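Local coordinates for nigritoxine (Vibrio nigripulchritudo, PDB 5M41), which is a bacterial toxin active against crustaceans and insects, at residues Leu49-Ile52 and Arg53-Arg56; Tyr41-Ala44 and Ile45-Val48; Ser178-Leu181 and Val182-Leu185; Trp159-Gly162 and Tyr163-Gln166. All coordinates share one frame; numbering follows the deposited sequence.

Contact 1: Leu49-Ile52 and Arg53-Arg56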
loop_
_atom_site.group_PDB
_atom_site.type_symbol
_atom_site.label_atom_id
_atom_site.label_comp_id
_atom_site.label_asym_id
_atom_site.label_seq_id
_atom_site.Cartn_x
_atom_site.Cartn_y
_atom_site.Cartn_z
ATOM N N LEU A 49 -15.978 -24.564 -32.673
ATOM C CA LEU A 49 -15.772 -25.890 -33.242
ATOM C C LEU A 49 -15.901 -27.001 -32.186
ATOM O O LEU A 49 -16.536 -28.012 -32.480
ATOM C CB LEU A 49 -14.444 -26.006 -33.989
ATOM C CG LEU A 49 -14.197 -25.047 -35.152
ATOM C CD1 LEU A 49 -12.805 -25.288 -35.706
ATOM C CD2 LEU A 49 -15.242 -25.205 -36.256
ATOM N N SER A 50 -15.341 -26.824 -30.978
ATOM C CA SER A 50 -15.496 -27.828 -29.907
ATOM C C SER A 50 -16.967 -28.064 -29.587
ATOM O O SER A 50 -17.400 -29.201 -29.386
ATOM C CB SER A 50 -14.783 -27.426 -28.612
ATOM O OG SER A 50 -13.410 -27.191 -28.866
ATOM N N GLN A 51 -17.735 -26.984 -29.542
ATOM C CA GLN A 51 -19.150 -27.101 -29.260
ATOM C C GLN A 51 -19.888 -27.828 -30.395
ATOM O O GLN A 51 -20.732 -28.700 -30.143
ATOM C CB GLN A 51 -19.763 -25.744 -28.923
ATOM C CG GLN A 51 -21.211 -25.846 -28.462
ATOM C CD GLN A 51 -21.826 -24.505 -28.094
ATOM O OE1 GLN A 51 -23.031 -24.415 -27.835
ATOM N NE2 GLN A 51 -21.010 -23.458 -28.078
ATOM N N ILE A 52 -19.540 -27.498 -31.638
ATOM C CA ILE A 52 -20.120 -28.181 -32.797
ATOM C C ILE A 52 -19.788 -29.677 -32.738
ATOM O O ILE A 52 -20.661 -30.524 -32.953
ATOM C CB ILE A 52 -19.638 -27.590 -34.145
ATOM C CG1 ILE A 52 -20.211 -26.189 -34.367
ATOM C CG2 ILE A 52 -20.050 -28.499 -35.305
ATOM C CD1 ILE A 52 -19.493 -25.401 -35.442
ATOM N N ARG A 53 -18.530 -29.988 -32.438
ATOM C CA ARG A 53 -18.071 -31.357 -32.416
ATOM C C ARG A 53 -18.825 -32.191 -31.381
ATOM O O ARG A 53 -19.397 -33.223 -31.728
ATOM C CB ARG A 53 -16.563 -31.425 -32.184
ATOM C CG ARG A 53 -15.997 -32.832 -32.296
ATOM C CD ARG A 53 -14.517 -32.827 -32.639
ATOM N NE ARG A 53 -13.684 -32.259 -31.575
ATOM C CZ ARG A 53 -13.306 -32.912 -30.476
ATOM N NH1 ARG A 53 -13.692 -34.171 -30.272
ATOM N NH2 ARG A 53 -12.542 -32.301 -29.575
ATOM N N GLU A 54 -18.843 -31.731 -30.132
ATOM C CA GLU A 54 -19.462 -32.474 -29.028
ATOM C C GLU A 54 -20.969 -32.687 -29.222
ATOM O O GLU A 54 -21.528 -33.684 -28.761
ATOM C CB GLU A 54 -19.187 -31.785 -27.683
ATOM C CG GLU A 54 -19.953 -30.484 -27.474
ATOM C CD GLU A 54 -19.775 -29.880 -26.088
ATOM O OE1 GLU A 54 -19.469 -30.628 -25.129
ATOM O OE2 GLU A 54 -19.959 -28.647 -25.954
ATOM N N GLU A 55 -21.603 -31.752 -29.924
ATOM C CA GLU A 55 -23.051 -31.728 -30.118
ATOM C C GLU A 55 -23.464 -32.476 -31.403
ATOM O O GLU A 55 -24.619 -32.419 -31.825
ATOM C CB GLU A 55 -23.513 -30.262 -30.118
ATOM C CG GLU A 55 -24.989 -30.015 -29.877
ATOM C CD GLU A 55 -25.732 -29.663 -31.154
ATOM O OE1 GLU A 55 -25.071 -29.318 -32.163
ATOM O OE2 GLU A 55 -26.982 -29.728 -31.151
ATOM N N ARG A 56 -22.513 -33.197 -31.997
ATOM C CA ARG A 56 -22.728 -33.922 -33.247
ATOM C C ARG A 56 -22.151 -35.340 -33.167
ATOM O O ARG A 56 -21.168 -35.564 -32.457
ATOM C CB ARG A 56 -22.108 -33.165 -34.425
ATOM C CG ARG A 56 -22.884 -31.936 -34.886
ATOM C CD ARG A 56 -22.847 -31.774 -36.405
ATOM N NE ARG A 56 -21.612 -31.178 -36.935
ATOM C CZ ARG A 56 -20.490 -31.844 -37.225
ATOM N NH1 ARG A 56 -20.395 -33.152 -37.021
ATOM N NH2 ARG A 56 -19.445 -31.195 -37.712
#

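Contact 2: Tyr41-Ala44 and Ile45-Val48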
loop_
_atom_site.group_PDB
_atom_site.type_symbol
_atom_site.label_atom_id
_atom_site.label_comp_id
_atom_site.label_asym_id
_atom_site.label_seq_id
_atom_site.Cartn_x
_atom_site.Cartn_y
_atom_site.Cartn_z
ATOM N N TYR A 41 -9.243 -14.307 -32.104
ATOM C CA TYR A 41 -10.322 -14.855 -32.942
ATOM C C TYR A 41 -10.167 -16.363 -33.133
ATOM O O TYR A 41 -11.152 -17.115 -33.092
ATOM C CB TYR A 41 -10.386 -14.141 -34.285
ATOM C CG TYR A 41 -11.458 -13.044 -34.292
ATOM C CD1 TYR A 41 -12.811 -13.377 -34.273
ATOM C CD2 TYR A 41 -11.113 -11.689 -34.283
ATOM C CE1 TYR A 41 -13.796 -12.390 -34.266
ATOM C CE2 TYR A 41 -12.098 -10.701 -34.285
ATOM C CZ TYR A 41 -13.437 -11.062 -34.279
ATOM O OH TYR A 41 -14.433 -10.087 -34.307
ATOM N N GLN A 42 -8.911 -16.794 -33.295
ATOM C CA GLN A 42 -8.608 -18.189 -33.510
ATOM C C GLN A 42 -9.115 -19.032 -32.346
ATOM O O GLN A 42 -9.711 -20.087 -32.572
ATOM C CB GLN A 42 -7.108 -18.371 -33.683
ATOM C CG GLN A 42 -6.676 -19.787 -33.945
ATOM C CD GLN A 42 -6.470 -20.023 -35.409
ATOM O OE1 GLN A 42 -7.250 -19.556 -36.246
ATOM N NE2 GLN A 42 -5.413 -20.748 -35.739
ATOM N N PHE A 43 -8.865 -18.579 -31.109
ATOM C CA PHE A 43 -9.342 -19.303 -29.923
ATOM C C PHE A 43 -10.865 -19.324 -29.810
ATOM O O PHE A 43 -11.427 -20.340 -29.402
ATOM C CB PHE A 43 -8.748 -18.732 -28.632
ATOM C CG PHE A 43 -7.305 -19.122 -28.388
ATOM C CD1 PHE A 43 -6.909 -20.465 -28.413
ATOM C CD2 PHE A 43 -6.350 -18.147 -28.064
ATOM C CE1 PHE A 43 -5.583 -20.840 -28.171
ATOM C CE2 PHE A 43 -5.025 -18.514 -27.808
ATOM C CZ PHE A 43 -4.638 -19.859 -27.869
ATOM N N ALA A 44 -11.522 -18.196 -30.139
ATOM C CA ALA A 44 -12.985 -18.158 -30.250
ATOM C C ALA A 44 -13.534 -19.210 -31.237
ATOM O O ALA A 44 -14.506 -19.926 -30.933
ATOM C CB ALA A 44 -13.471 -16.764 -30.642
ATOM N N ILE A 45 -12.927 -19.279 -32.418
ATOM C CA ILE A 45 -13.294 -20.281 -33.421
ATOM C C ILE A 45 -13.133 -21.694 -32.849
ATOM O O ILE A 45 -14.062 -22.515 -32.933
ATOM C CB ILE A 45 -12.469 -20.144 -34.711
ATOM C CG1 ILE A 45 -12.766 -18.806 -35.387
ATOM C CG2 ILE A 45 -12.825 -21.255 -35.706
ATOM C CD1 ILE A 45 -11.712 -18.422 -36.422
ATOM N N ILE A 46 -11.959 -21.969 -32.277
ATOM C CA ILE A 46 -11.698 -23.251 -31.615
ATOM C C ILE A 46 -12.803 -23.596 -30.613
ATOM O O ILE A 46 -13.312 -24.717 -30.616
ATOM C CB ILE A 46 -10.328 -23.287 -30.910
ATOM C CG1 ILE A 46 -9.196 -23.384 -31.950
ATOM C CG2 ILE A 46 -10.244 -24.507 -30.000
ATOM C CD1 ILE A 46 -7.830 -22.912 -31.447
ATOM N N GLU A 47 -13.195 -22.638 -29.777
ATOM C CA GLU A 47 -14.265 -22.899 -28.837
ATOM C C GLU A 47 -15.553 -23.335 -29.547
ATOM O O GLU A 47 -16.219 -24.283 -29.114
ATOM C CB GLU A 47 -14.497 -21.711 -27.903
ATOM C CG GLU A 47 -15.659 -21.845 -26.928
ATOM C CD GLU A 47 -15.542 -23.026 -25.957
ATOM O OE1 GLU A 47 -14.448 -23.611 -25.784
ATOM O OE2 GLU A 47 -16.570 -23.369 -25.353
ATOM N N VAL A 48 -15.912 -22.652 -30.629
ATOM C CA VAL A 48 -17.180 -22.931 -31.299
ATOM C C VAL A 48 -17.110 -24.279 -32.034
ATOM O O VAL A 48 -18.061 -25.060 -31.990
ATOM C CB VAL A 48 -17.644 -21.751 -32.194
ATOM C CG1 VAL A 48 -18.883 -22.108 -33.007
ATOM C CG2 VAL A 48 -17.900 -20.521 -31.330
#

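Contact 3: Ser178-Leu181 and Val182-Leu185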
loop_
_atom_site.group_PDB
_atom_site.type_symbol
_atom_site.label_atom_id
_atom_site.label_comp_id
_atom_site.label_asym_id
_atom_site.label_seq_id
_atom_site.Cartn_x
_atom_site.Cartn_y
_atom_site.Cartn_z
ATOM N N SER A 178 -8.995 -16.429 -39.278
ATOM C CA SER A 178 -8.909 -15.504 -38.157
ATOM C C SER A 178 -8.355 -14.155 -38.611
ATOM O O SER A 178 -8.760 -13.131 -38.108
ATOM C CB SER A 178 -8.135 -16.119 -36.980
ATOM O OG SER A 178 -6.761 -16.287 -37.309
ATOM N N LYS A 179 -7.496 -14.156 -39.628
ATOM C CA LYS A 179 -6.947 -12.918 -40.172
ATOM C C LYS A 179 -8.083 -12.104 -40.811
ATOM O O LYS A 179 -8.194 -10.902 -40.583
ATOM C CB LYS A 179 -5.881 -13.246 -41.229
ATOM C CG LYS A 179 -5.270 -12.047 -41.960
ATOM C CD LYS A 179 -3.870 -12.412 -42.489
ATOM C CE LYS A 179 -2.982 -11.201 -42.767
ATOM N NZ LYS A 179 -3.573 -10.290 -43.783
ATOM N N ILE A 180 -8.905 -12.768 -41.622
ATOM C CA ILE A 180 -9.990 -12.088 -42.338
ATOM C C ILE A 180 -10.973 -11.503 -41.332
ATOM O O ILE A 180 -11.487 -10.413 -41.550
ATOM C CB ILE A 180 -10.739 -13.008 -43.361
ATOM C CG1 ILE A 180 -9.807 -13.611 -44.442
ATOM C CG2 ILE A 180 -11.901 -12.268 -44.066
ATOM C CD1 ILE A 180 -8.858 -12.632 -45.080
ATOM N N LEU A 181 -11.266 -12.237 -40.259
ATOM C CA LEU A 181 -12.190 -11.732 -39.213
ATOM C C LEU A 181 -11.668 -10.489 -38.514
ATOM O O LEU A 181 -12.428 -9.551 -38.242
ATOM C CB LEU A 181 -12.496 -12.821 -38.175
ATOM C CG LEU A 181 -13.419 -13.950 -38.661
ATOM C CD1 LEU A 181 -13.205 -15.203 -37.820
ATOM C CD2 LEU A 181 -14.887 -13.542 -38.619
ATOM N N VAL A 182 -10.381 -10.489 -38.207
ATOM C CA VAL A 182 -9.718 -9.294 -37.634
ATOM C C VAL A 182 -9.842 -8.127 -38.602
ATOM O O VAL A 182 -10.219 -7.014 -38.191
ATOM C CB VAL A 182 -8.234 -9.573 -37.312
ATOM C CG1 VAL A 182 -7.438 -8.271 -37.073
ATOM C CG2 VAL A 182 -8.151 -10.497 -36.093
ATOM N N GLU A 183 -9.568 -8.379 -39.886
ATOM C CA GLU A 183 -9.616 -7.278 -40.860
ATOM C C GLU A 183 -11.060 -6.813 -41.047
ATOM O O GLU A 183 -11.294 -5.643 -41.253
ATOM C CB GLU A 183 -8.965 -7.687 -42.206
ATOM C CG GLU A 183 -7.437 -7.763 -42.110
ATOM C CD GLU A 183 -6.775 -8.687 -43.141
ATOM O OE1 GLU A 183 -7.407 -9.629 -43.667
ATOM O OE2 GLU A 183 -5.569 -8.506 -43.384
ATOM N N ARG A 184 -12.020 -7.733 -40.985
ATOM C CA ARG A 184 -13.440 -7.344 -41.067
ATOM C C ARG A 184 -13.878 -6.449 -39.900
ATOM O O ARG A 184 -14.551 -5.449 -40.100
ATOM C CB ARG A 184 -14.347 -8.597 -41.214
ATOM C CG ARG A 184 -15.832 -8.332 -40.977
ATOM C CD ARG A 184 -16.453 -7.387 -42.001
ATOM N NE ARG A 184 -17.700 -6.864 -41.471
ATOM C CZ ARG A 184 -18.602 -6.187 -42.163
ATOM N NH1 ARG A 184 -18.407 -5.902 -43.449
ATOM N NH2 ARG A 184 -19.697 -5.764 -41.542
ATOM N N LEU A 185 -13.474 -6.792 -38.680
ATOM C CA LEU A 185 -13.820 -5.983 -37.518
ATOM C C LEU A 185 -13.182 -4.583 -37.640
ATOM O O LEU A 185 -13.825 -3.564 -37.381
ATOM C CB LEU A 185 -13.404 -6.716 -36.222
ATOM C CG LEU A 185 -13.571 -5.967 -34.896
ATOM C CD1 LEU A 185 -15.047 -5.566 -34.742
ATOM C CD2 LEU A 185 -13.076 -6.772 -33.686
#

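Contact 4: Trp159-Gly162 and Tyr163-Gln166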
loop_
_atom_site.group_PDB
_atom_site.type_symbol
_atom_site.label_atom_id
_atom_site.label_comp_id
_atom_site.label_asym_id
_atom_site.label_seq_id
_atom_site.Cartn_x
_atom_site.Cartn_y
_atom_site.Cartn_z
ATOM N N TRP A 159 -36.433 -7.465 -40.549
ATOM C CA TRP A 159 -35.059 -7.830 -40.951
ATOM C C TRP A 159 -34.755 -9.318 -40.832
ATOM O O TRP A 159 -35.055 -9.934 -39.805
ATOM C CB TRP A 159 -34.053 -6.983 -40.153
ATOM C CG TRP A 159 -32.623 -7.207 -40.572
ATOM C CD1 TRP A 159 -31.862 -6.448 -41.458
ATOM C CD2 TRP A 159 -31.734 -8.293 -40.138
ATOM N NE1 TRP A 159 -30.595 -6.976 -41.595
ATOM C CE2 TRP A 159 -30.455 -8.080 -40.831
ATOM C CE3 TRP A 159 -31.861 -9.373 -39.276
ATOM C CZ2 TRP A 159 -29.386 -8.929 -40.665
ATOM C CZ3 TRP A 159 -30.761 -10.223 -39.113
ATOM C CH2 TRP A 159 -29.554 -10.000 -39.787
ATOM N N ASN A 160 -34.162 -9.915 -41.874
ATOM C CA ASN A 160 -33.662 -11.299 -41.789
ATOM C C ASN A 160 -32.556 -11.641 -42.800
ATOM O O ASN A 160 -32.292 -10.861 -43.709
ATOM C CB ASN A 160 -34.817 -12.336 -41.816
ATOM C CG ASN A 160 -35.486 -12.447 -43.169
ATOM O OD1 ASN A 160 -34.876 -12.868 -44.155
ATOM N ND2 ASN A 160 -36.770 -12.103 -43.215
ATOM N N LEU A 161 -31.932 -12.809 -42.647
ATOM C CA LEU A 161 -30.826 -13.222 -43.531
ATOM C C LEU A 161 -31.201 -13.950 -44.840
ATOM O O LEU A 161 -30.320 -14.486 -45.533
ATOM C CB LEU A 161 -29.811 -14.069 -42.746
ATOM C CG LEU A 161 -28.961 -13.424 -41.641
ATOM C CD1 LEU A 161 -27.980 -14.465 -41.130
ATOM C CD2 LEU A 161 -28.201 -12.189 -42.123
ATOM N N GLY A 162 -32.490 -13.939 -45.202
ATOM C CA GLY A 162 -32.952 -14.546 -46.454
ATOM C C GLY A 162 -32.127 -14.156 -47.664
ATOM O O GLY A 162 -31.888 -14.980 -48.554
ATOM N N TYR A 163 -31.645 -12.915 -47.682
ATOM C CA TYR A 163 -30.857 -12.427 -48.824
ATOM C C TYR A 163 -29.521 -13.161 -49.053
ATOM O O TYR A 163 -28.949 -13.088 -50.141
ATOM C CB TYR A 163 -30.648 -10.905 -48.757
ATOM C CG TYR A 163 -29.681 -10.427 -47.693
ATOM C CD1 TYR A 163 -28.376 -10.054 -48.028
ATOM C CD2 TYR A 163 -30.077 -10.319 -46.354
ATOM C CE1 TYR A 163 -27.485 -9.602 -47.059
ATOM C CE2 TYR A 163 -29.193 -9.872 -45.381
ATOM C CZ TYR A 163 -27.903 -9.509 -45.742
ATOM O OH TYR A 163 -27.035 -9.051 -44.784
ATOM N N PHE A 164 -29.046 -13.888 -48.046
ATOM C CA PHE A 164 -27.837 -14.700 -48.193
ATOM C C PHE A 164 -28.027 -15.771 -49.286
ATOM O O PHE A 164 -27.062 -16.274 -49.850
ATOM C CB PHE A 164 -27.463 -15.354 -46.851
ATOM C CG PHE A 164 -26.568 -14.509 -45.963
ATOM C CD1 PHE A 164 -26.744 -13.123 -45.850
ATOM C CD2 PHE A 164 -25.560 -15.119 -45.204
ATOM C CE1 PHE A 164 -25.916 -12.361 -45.019
ATOM C CE2 PHE A 164 -24.734 -14.362 -44.362
ATOM C CZ PHE A 164 -24.914 -12.983 -44.273
ATOM N N ASN A 165 -29.279 -16.097 -49.606
ATOM C CA ASN A 165 -29.562 -17.089 -50.649
ATOM C C ASN A 165 -29.268 -16.630 -52.071
ATOM O O ASN A 165 -29.090 -17.457 -52.963
ATOM C CB ASN A 165 -31.002 -17.571 -50.543
ATOM C CG ASN A 165 -31.219 -18.415 -49.325
ATOM O OD1 ASN A 165 -30.550 -19.430 -49.148
ATOM N ND2 ASN A 165 -32.133 -17.993 -48.460
ATOM N N GLN A 166 -29.212 -15.321 -52.276
ATOM C CA GLN A 166 -28.940 -14.770 -53.601
ATOM C C GLN A 166 -27.462 -14.451 -53.802
ATOM O O GLN A 166 -27.017 -14.214 -54.933
ATOM C CB GLN A 166 -29.797 -13.531 -53.842
ATOM C CG GLN A 166 -31.290 -13.823 -53.759
ATOM C CD GLN A 166 -32.036 -12.759 -52.974
ATOM O OE1 GLN A 166 -31.635 -11.586 -52.952
ATOM N NE2 GLN A 166 -33.123 -13.161 -52.313
HETATM O O HOH W 1 -28.348 -6.689 -43.775
#

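Contact 1: Leu49-Ile52 and Arg53-Arg56
Ile52 and Arg56 meet where the guanidinium of Arg56 turns one face, off-centre, over the carbonyl of Ile52, with Ile52 O about 4.1 Å from the plane and near the rim. Beside it, the methyl Ile52 CG2 packs against the same group, 3.5 Å from Arg56 NE. The two side chains run alongside each other in the same direction; bends at chi2 (-143°) and chi3 of Arg56 fold the guanidinium back over the last helical turn. Its NH1 forms a salt bridge with Asp58.

The amide of Gln51 and the carboxylate of Glu54 have planes almost perpendicular (89°), but the two groups do not meet. Instead Glu54 OE2 lies against Gln51 CA, at 3.7 Å, and CG, while Glu54 CG, set between its own backbone N and carbonyl carbon, lies 3.3 Å from Gln51 O.

The backbone shows the helix ending. Arg53 N to Leu49 O (2.8 Å) and Glu54 N to Ser50 O (3.0 Å) are regular bonds. Glu55 N then reaches Gln51 O at 3.2 Å with a bent N-H...O angle of 139°, and Ile52 O only weakly, at 3.4 Å. Glu55 is the first residue to leave helical torsions.

Positive charge near these last carbonyls would probably be favourable at the negative end of the helix dipole; the position of Arg56 is consistent with a modest contribution, tempered by its salt bridge to Asp58.

Contact 2: Tyr41-Ala44 and Ile45-Val48
Tyr41 meets Ile45 through its carbonyl: Ile45 N donates to Tyr41 O at 2.9 Å, and Ile45 CG1 lies 3.3 Å from that same oxygen. The phenol takes no part in this; its OH is hydrogen-bonded to Asn85, while the side chain packs on Val182 and Leu185 of helix 177-191.

Gln42 repeats the pattern one residue on. Ile46 N reaches Gln42 O at 2.9 Å with a nearly straight N-H...O angle of 171°, and the aliphatic part of Gln42 crosses Ile46 at a slant, CG to CD1 being 4.2 Å.

Phe43 adds the aromatic contact of the turn. Its CD1 stands 4.0 Å from Ile46 CD1, an apolar meeting in which the two side chains lie side by side and point the same way. Ile46 CG1 is anti to its carbonyl carbon (chi1 -73°), which sends CD1 back along the helix toward the ring. Phe43 O also accepts from Glu47 N at 2.9 Å.

Ala44 closes the series, taking Val48 N on its carbonyl oxygen at 3.1 Å, while Val48 CG2 comes to 3.5 Å from Ala44 O.

Four successive i to i+4 bonds define about two turns of regular alpha helix. They form a largely buried stretch of helix 34-54, with helix 62-67 touching Gln42 and Ile46, helix 177-191 touching Tyr41 and Ile45, and helix 206-215 touching Phe43 and Val48.

Contact 3: Ser178-Leu181 and Val182-Leu185
Lys179 and Glu183 run across each other at a slant, one helical turn apart, and join in a salt bridge: Lys179 NZ is 2.7 Å from Glu183 OE2. The ammonium comes from the syn side of the carboxylate, 27° out of its plane. A bend at the last torsion of Lys179 (chi4 -60°) turns NZ toward the acid, whose own chain runs extended beyond CG. The aliphatic shaft joins in, with Lys179 CG lying 3.7 Å from Glu183 OE1.

Ile180 approaches the carboxylate from its other oxygen, also obliquely, its terminal methyl CD1 resting 3.6 Å from Glu183 OE1. Glu183 thus has an ionic partner at OE2 and an apolar neighbour at OE1.

The backbone of the pair is helical, with Glu183 N bonded to Lys179 O at 3.0 Å; one residue on, Arg184 N bonds to Ile180 O at 2.8 Å.

Around helix 177-191 the neighbours differ by residue. Lys179 touches Gln38 and Val182 touches Gln37, both of helix 34-54. Val182 and Leu185 pack on Tyr29 of helix 22-30, Leu185 also meets leucines of helix 195-203, and Arg184 leads away to a salt bridge with Glu135 of helix 133-136.

Contact 4: Trp159-Gly162 and Tyr163-Gln166
Leu161 meets Phe164 in the main apolar contact. Its methyl CD2 lies 4.2 Å from the centroid of the Phe164 ring and 30° off the ring normal, an off-centre CH-pi contact with Phe164 CE1 the nearest ring atom at 3.7 Å. The same methyl approaches Tyr163 CE2 at 4.1 Å, so one branch of the leucine serves both rings. Leu161 and Phe164 lie alongside and point the same way.

Among the ring contacts, Asn160 O sits at the edge of the Tyr163 ring, close to its plane and 3.5 Å from Tyr163 CD2, while Phe164 CD1 lies over one face of that ring, 3.7 Å above the plane and toward the rim. With Tyr163 CG placed between its backbone N and carbonyl carbon (chi1 72°), the ring is turned back toward the preceding residues.

The hydrogen bonds across the two segments span three residues. Phe164 N donates to Leu161 O at 2.9 Å and Asn165 N to Gly162 O; in both the donor stands about 40° out of the carbonyl plane. Asn165 ND2 adds a weak bond to Gly162 O, its stronger partner being Pro116 O, outside the segments. A water links Trp159 NE1, which donates to it, with Tyr163 OH at 2.9 Å.

Asn160 OD1 accepts from Gly162 N at 2.8 Å, in the carbonyl plane, forming an Asx turn. This turn leads directly into the i to i+3 bonding of a 3-10 segment, within the surface loop between helix 133-136 and strand 170-173.

How the contacts relate
Contacts 1 and 2 are consecutive pieces of helix 34-54, their centres 12 Å apart, with contact 2 in its middle and contact 1 at its C-terminal end; Ser50 OG bonds back to Ile46 O across the junction. Contact 3 lies on helix 177-191, packed directly against contact 2: Ile45 CD1 is 3.8 Å from Leu181 CD1. The side chain of Leu185 lies about 11 Å from the bound magnesium ion, whose site includes Val189 of the same helix, with Glu192 and Asp195. Contact 4 stands apart at the surface, its nearest atoms about 9 Å from contact 3 and about 15 Å from contact 1.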